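Local coordinates for uncharacterized protein (Bacteroides uniformis, PDB 4IYK), which is of unknown function but probably binds carbohydrate, joining a transthyretin-like N-terminal domain to a C-terminal domain of the E-set type, at residues G31-H45 and A71-Y83. Numbering follows the deposited sequence.
Sequences GSDMENGNAIKVREH and ATYDVRFENGNFY
N38 and N81 join two loops beyond the end of the regular pairing between antiparallel strands 40-44 and 67-77, the middle of a four-stranded sheet in the transthyretin-like N-terminal domain. Asparagine suits both places because its amide can give and accept at once. OD1 of N38 takes the backbone N of N81 in its carbonyl plane at 2.9 Å, while ND2 of N38 reaches OD1 of N81 from above that carbonyl's plane, the two amides standing 84° apart. An aspartate in place of N38 would probably keep the acceptor for N81 N but rob N81 OD1 of its donor and set a carboxylate oxygen against it. With CG between its backbone N and carbonyl carbon (chi1 66°), N81 also turns ND2 to G31 O and, outside the pair, H215 O. S32 OG accepts the backbone N of N38, and the F82 ring edge meets ND2. Where direct pairing lapses past K41, one water takes the N-H of A39 and lies 3.0 Å from E78 O, bridging the chains. Lysine's long chain lets K41 NZ meet the anti lone pair of E78 OE2 at 2.8 Å. Regular pairing follows, K41 opposite R76 and R43 opposite D74, both hydrogen-bonded pairs. Branched, apolar V42 and V75 suit the buried other face, side by side; I40 and V75 also touch F101 there. At the far end threonine supplies a methyl, T72 CG2, for a CH-pi contact over the H45 ring; D74 OD1 lies near that ring's plane, at its edge, and takes the N-H of H45 NE2 at 3.0 Å, although NE2 stands above the carboxylate plane.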
loop_
_atom_site.group_PDB
_atom_site.type_symbol
_atom_site.label_atom_id
_atom_site.label_comp_id
_atom_site.label_asym_id
_atom_site.label_seq_id
_atom_site.Cartn_x
_atom_site.Cartn_y
_atom_site.Cartn_z
ATOM N N GLY A 31 0.600 0.544 -4.251
ATOM C CA GLY A 31 1.383 -0.132 -3.226
ATOM C C GLY A 31 0.585 -0.511 -1.997
ATOM O O GLY A 31 -0.427 0.119 -1.680
ATOM N N SER A 32 1.042 -1.551 -1.294
ATOM C CA SER A 32 0.412 -2.061 -0.079
ATOM C C SER A 32 1.496 -2.691 0.803
ATOM O O SER A 32 2.662 -2.323 0.675
ATOM C CB SER A 32 -0.685 -3.069 -0.444
ATOM O OG SER A 32 -1.410 -3.503 0.695
ATOM N N ASP A 33 1.116 -3.588 1.723
ATOM C CA ASP A 33 2.061 -4.342 2.541
ATOM C C ASP A 33 1.976 -5.777 2.058
ATOM O O ASP A 33 0.859 -6.251 1.883
ATOM C CB ASP A 33 1.729 -4.238 4.049
ATOM C CG ASP A 33 1.811 -2.843 4.609
ATOM O OD1 ASP A 33 2.914 -2.449 5.050
ATOM O OD2 ASP A 33 0.754 -2.179 4.704
HETATM N N MSE A 34 3.113 -6.473 1.813
HETATM C CA MSE A 34 3.067 -7.877 1.331
HETATM C C MSE A 34 2.286 -8.771 2.297
HETATM O O MSE A 34 1.470 -9.598 1.877
HETATM C CB MSE A 34 4.479 -8.466 1.101
HETATM C CG MSE A 34 4.428 -9.676 0.190
HETATM SE SE MSE A 34 6.139 -10.083 -0.611
HETATM C CE MSE A 34 5.516 -11.220 -2.020
ATOM N N GLU A 35 2.524 -8.574 3.595
ATOM C CA GLU A 35 1.816 -9.282 4.651
ATOM C C GLU A 35 0.806 -8.309 5.267
ATOM O O GLU A 35 1.173 -7.168 5.520
ATOM C CB GLU A 35 2.818 -9.787 5.689
ATOM C CG GLU A 35 2.179 -10.439 6.896
ATOM C CD GLU A 35 3.165 -10.799 7.987
ATOM O OE1 GLU A 35 3.781 -9.882 8.582
ATOM O OE2 GLU A 35 3.310 -12.010 8.257
ATOM N N ASN A 36 -0.458 -8.742 5.479
ATOM C CA ASN A 36 -1.528 -7.934 6.082
ATOM C C ASN A 36 -1.871 -6.714 5.204
ATOM O O ASN A 36 -2.125 -5.619 5.701
ATOM C CB ASN A 36 -1.164 -7.514 7.539
ATOM C CG ASN A 36 -1.090 -8.694 8.463
ATOM O OD1 ASN A 36 -1.978 -9.535 8.475
ATOM N ND2 ASN A 36 0.017 -8.844 9.176
ATOM N N GLY A 37 -1.906 -6.948 3.901
ATOM C CA GLY A 37 -2.238 -5.934 2.917
ATOM C C GLY A 37 -3.038 -6.580 1.819
ATOM O O GLY A 37 -3.838 -7.480 2.089
ATOM N N ASN A 38 -2.809 -6.143 0.577
ATOM C CA ASN A 38 -3.472 -6.677 -0.607
ATOM C C ASN A 38 -3.037 -8.100 -0.873
ATOM O O ASN A 38 -1.928 -8.494 -0.516
ATOM C CB ASN A 38 -3.165 -5.800 -1.845
ATOM C CG ASN A 38 -3.809 -4.433 -1.827
ATOM O OD1 ASN A 38 -4.817 -4.204 -1.142
ATOM N ND2 ASN A 38 -3.253 -3.490 -2.626
ATOM N N ALA A 39 -3.881 -8.851 -1.560
ATOM C CA ALA A 39 -3.584 -10.231 -1.916
ATOM C C ALA A 39 -4.455 -10.676 -3.082
ATOM O O ALA A 39 -5.560 -10.173 -3.251
ATOM C CB ALA A 39 -3.817 -11.154 -0.707
ATOM N N ILE A 40 -3.943 -11.607 -3.876
ATOM C CA ILE A 40 -4.650 -12.217 -4.984
ATOM C C ILE A 40 -5.194 -13.563 -4.497
ATOM O O ILE A 40 -4.398 -14.468 -4.249
ATOM C CB ILE A 40 -3.733 -12.381 -6.244
ATOM C CG1 ILE A 40 -3.069 -11.052 -6.670
ATOM C CG2 ILE A 40 -4.517 -13.047 -7.393
ATOM C CD1 ILE A 40 -1.998 -11.228 -7.701
ATOM N N LYS A 41 -6.527 -13.697 -4.342
ATOM C CA LYS A 41 -7.126 -14.973 -3.939
ATOM C C LYS A 41 -7.600 -15.682 -5.200
ATOM O O LYS A 41 -8.315 -15.089 -6.008
ATOM C CB LYS A 41 -8.270 -14.805 -2.910
ATOM C CG LYS A 41 -7.790 -14.338 -1.543
ATOM C CD LYS A 41 -8.914 -14.228 -0.520
ATOM C CE LYS A 41 -8.380 -13.710 0.796
ATOM N NZ LYS A 41 -9.274 -14.038 1.940
ATOM N N VAL A 42 -7.147 -16.914 -5.414
ATOM C CA VAL A 42 -7.519 -17.651 -6.618
ATOM C C VAL A 42 -8.185 -18.974 -6.248
ATOM O O VAL A 42 -7.933 -19.535 -5.178
ATOM C CB VAL A 42 -6.336 -17.870 -7.615
ATOM C CG1 VAL A 42 -5.735 -16.544 -8.084
ATOM C CG2 VAL A 42 -5.256 -18.766 -7.020
ATOM N N ARG A 43 -9.030 -19.453 -7.152
ATOM C CA ARG A 43 -9.723 -20.727 -7.046
ATOM C C ARG A 43 -9.667 -21.411 -8.401
ATOM O O ARG A 43 -10.213 -20.887 -9.375
ATOM C CB ARG A 43 -11.172 -20.530 -6.563
ATOM C CG ARG A 43 -11.940 -21.838 -6.334
ATOM C CD ARG A 43 -13.340 -21.598 -5.790
ATOM N NE ARG A 43 -13.325 -21.079 -4.419
ATOM C CZ ARG A 43 -14.404 -20.672 -3.756
ATOM N NH1 ARG A 43 -15.602 -20.713 -4.329
ATOM N NH2 ARG A 43 -14.292 -20.218 -2.514
ATOM N N GLU A 44 -8.983 -22.570 -8.463
ATOM C CA GLU A 44 -8.884 -23.393 -9.671
ATOM C C GLU A 44 -10.258 -23.994 -9.972
ATOM O O GLU A 44 -10.956 -24.423 -9.044
ATOM C CB GLU A 44 -7.812 -24.502 -9.510
ATOM C CG GLU A 44 -7.424 -25.201 -10.811
ATOM C CD GLU A 44 -6.477 -26.389 -10.729
ATOM O OE1 GLU A 44 -5.612 -26.415 -9.822
ATOM O OE2 GLU A 44 -6.577 -27.282 -11.602
ATOM N N HIS A 45 -10.654 -23.999 -11.254
ATOM C CA HIS A 45 -11.933 -24.563 -11.695
ATOM C C HIS A 45 -11.959 -26.083 -11.458
ATOM O O HIS A 45 -10.901 -26.722 -11.454
ATOM C CB HIS A 45 -12.193 -24.226 -13.174
ATOM C CG HIS A 45 -12.703 -22.835 -13.410
ATOM N ND1 HIS A 45 -13.297 -22.482 -14.609
ATOM C CD2 HIS A 45 -12.693 -21.753 -12.595
ATOM C CE1 HIS A 45 -13.622 -21.205 -14.489
ATOM N NE2 HIS A 45 -13.283 -20.725 -13.293
ATOM N N ALA A 71 -3.936 -23.762 -15.718
ATOM C CA ALA A 71 -5.360 -24.048 -15.483
ATOM C C ALA A 71 -6.199 -22.782 -15.666
ATOM O O ALA A 71 -5.650 -21.724 -15.979
ATOM C CB ALA A 71 -5.544 -24.587 -14.061
ATOM N N THR A 72 -7.524 -22.891 -15.463
ATOM C CA THR A 72 -8.470 -21.769 -15.501
ATOM C C THR A 72 -8.902 -21.497 -14.055
ATOM O O THR A 72 -9.202 -22.436 -13.314
ATOM C CB THR A 72 -9.633 -22.070 -16.447
ATOM O OG1 THR A 72 -9.088 -22.322 -17.740
ATOM C CG2 THR A 72 -10.630 -20.920 -16.532
ATOM N N TYR A 73 -8.900 -20.218 -13.652
ATOM C CA TYR A 73 -9.198 -19.807 -12.281
ATOM C C TYR A 73 -10.274 -18.734 -12.161
ATOM O O TYR A 73 -10.566 -18.012 -13.108
ATOM C CB TYR A 73 -7.910 -19.214 -11.641
ATOM C CG TYR A 73 -6.745 -20.167 -11.504
ATOM C CD1 TYR A 73 -5.860 -20.374 -12.559
ATOM C CD2 TYR A 73 -6.483 -20.808 -10.300
ATOM C CE1 TYR A 73 -4.775 -21.243 -12.435
ATOM C CE2 TYR A 73 -5.399 -21.676 -10.159
ATOM C CZ TYR A 73 -4.544 -21.888 -11.230
ATOM O OH TYR A 73 -3.481 -22.750 -11.101
ATOM N N ASP A 74 -10.775 -18.576 -10.943
ATOM C CA ASP A 74 -11.597 -17.461 -10.509
ATOM C C ASP A 74 -10.721 -16.648 -9.582
ATOM O O ASP A 74 -10.193 -17.213 -8.622
ATOM C CB ASP A 74 -12.873 -17.930 -9.809
ATOM C CG ASP A 74 -13.837 -18.647 -10.728
ATOM O OD1 ASP A 74 -14.013 -18.185 -11.884
ATOM O OD2 ASP A 74 -14.403 -19.677 -10.300
ATOM N N VAL A 75 -10.510 -15.359 -9.879
ATOM C CA VAL A 75 -9.649 -14.482 -9.054
ATOM C C VAL A 75 -10.555 -13.592 -8.212
ATOM O O VAL A 75 -11.579 -13.123 -8.702
ATOM C CB VAL A 75 -8.628 -13.661 -9.901
ATOM C CG1 VAL A 75 -7.799 -12.711 -9.038
ATOM C CG2 VAL A 75 -7.716 -14.570 -10.710
ATOM N N ARG A 76 -10.178 -13.360 -6.957
ATOM C CA ARG A 76 -10.955 -12.551 -6.033
ATOM C C ARG A 76 -10.071 -11.579 -5.245
ATOM O O ARG A 76 -9.053 -11.984 -4.681
ATOM C CB ARG A 76 -11.690 -13.494 -5.072
ATOM C CG ARG A 76 -12.703 -12.845 -4.165
ATOM C CD ARG A 76 -13.387 -13.897 -3.314
ATOM N NE ARG A 76 -14.356 -14.687 -4.081
ATOM C CZ ARG A 76 -15.640 -14.370 -4.215
ATOM N NH1 ARG A 76 -16.122 -13.271 -3.645
ATOM N NH2 ARG A 76 -16.454 -15.151 -4.919
ATOM N N PHE A 77 -10.494 -10.309 -5.165
ATOM C CA PHE A 77 -9.846 -9.280 -4.351
ATOM C C PHE A 77 -10.793 -8.846 -3.266
ATOM O O PHE A 77 -11.936 -8.488 -3.560
ATOM C CB PHE A 77 -9.427 -8.074 -5.185
ATOM C CG PHE A 77 -8.334 -8.375 -6.168
ATOM C CD1 PHE A 77 -7.000 -8.429 -5.759
ATOM C CD2 PHE A 77 -8.629 -8.626 -7.499
ATOM C CE1 PHE A 77 -5.987 -8.714 -6.669
ATOM C CE2 PHE A 77 -7.610 -8.913 -8.408
ATOM C CZ PHE A 77 -6.298 -8.955 -7.989
ATOM N N GLU A 78 -10.345 -8.921 -2.010
ATOM C CA GLU A 78 -11.116 -8.519 -0.837
ATOM C C GLU A 78 -10.191 -8.062 0.286
ATOM O O GLU A 78 -9.028 -8.458 0.318
ATOM C CB GLU A 78 -12.030 -9.650 -0.344
ATOM C CG GLU A 78 -11.344 -10.983 -0.069
ATOM C CD GLU A 78 -12.252 -12.114 0.387
ATOM O OE1 GLU A 78 -13.468 -12.085 0.078
ATOM O OE2 GLU A 78 -11.733 -13.053 1.030
ATOM N N ASN A 79 -10.729 -7.234 1.202
ATOM C CA ASN A 79 -10.076 -6.701 2.402
ATOM C C ASN A 79 -8.717 -6.044 2.114
ATOM O O ASN A 79 -7.755 -6.220 2.861
ATOM C CB ASN A 79 -9.943 -7.793 3.460
ATOM C CG ASN A 79 -11.282 -8.304 3.911
ATOM O OD1 ASN A 79 -12.151 -7.551 4.347
ATOM N ND2 ASN A 79 -11.510 -9.576 3.730
ATOM N N GLY A 80 -8.656 -5.301 1.015
ATOM C CA GLY A 80 -7.444 -4.626 0.592
ATOM C C GLY A 80 -7.534 -3.136 0.775
ATOM O O GLY A 80 -8.237 -2.653 1.661
ATOM N N ASN A 81 -6.820 -2.401 -0.064
ATOM C CA ASN A 81 -6.825 -0.937 -0.042
ATOM C C ASN A 81 -7.432 -0.375 -1.351
ATOM O O ASN A 81 -7.251 0.802 -1.684
ATOM C CB ASN A 81 -5.419 -0.388 0.224
ATOM C CG ASN A 81 -4.394 -0.635 -0.850
ATOM O OD1 ASN A 81 -4.714 -1.061 -1.986
ATOM N ND2 ASN A 81 -3.146 -0.243 -0.539
ATOM N N PHE A 82 -8.163 -1.234 -2.077
ATOM C CA PHE A 82 -8.867 -0.836 -3.275
ATOM C C PHE A 82 -10.205 -1.540 -3.281
ATOM O O PHE A 82 -10.377 -2.532 -2.558
ATOM C CB PHE A 82 -8.054 -1.095 -4.558
ATOM C CG PHE A 82 -7.578 -2.505 -4.798
ATOM C CD1 PHE A 82 -8.418 -3.451 -5.389
ATOM C CD2 PHE A 82 -6.260 -2.863 -4.536
ATOM C CE1 PHE A 82 -7.970 -4.749 -5.631
ATOM C CE2 PHE A 82 -5.810 -4.162 -4.782
ATOM C CZ PHE A 82 -6.663 -5.092 -5.342
ATOM N N TYR A 83 -11.165 -1.006 -4.057
ATOM C CA TYR A 83 -12.516 -1.578 -4.123
ATOM C C TYR A 83 -12.474 -3.031 -4.615
ATOM O O TYR A 83 -11.788 -3.334 -5.609
ATOM C CB TYR A 83 -13.472 -0.728 -4.990
ATOM C CG TYR A 83 -14.010 0.480 -4.252
ATOM C CD1 TYR A 83 -13.304 1.683 -4.234
ATOM C CD2 TYR A 83 -15.195 0.408 -3.528
ATOM C CE1 TYR A 83 -13.798 2.799 -3.565
ATOM C CE2 TYR A 83 -15.687 1.514 -2.835
ATOM C CZ TYR A 83 -14.960 2.695 -2.823
ATOM O OH TYR A 83 -15.437 3.793 -2.151
HETATM O O HOH W 1 -6.476 -8.179 1.556
HETATM O O HOH W 2 -6.815 -7.564 -1.440
HETATM O O HOH W 3 -7.761 -10.724 -1.864
HETATM O O HOH W 4 -9.607 -11.006 2.890
#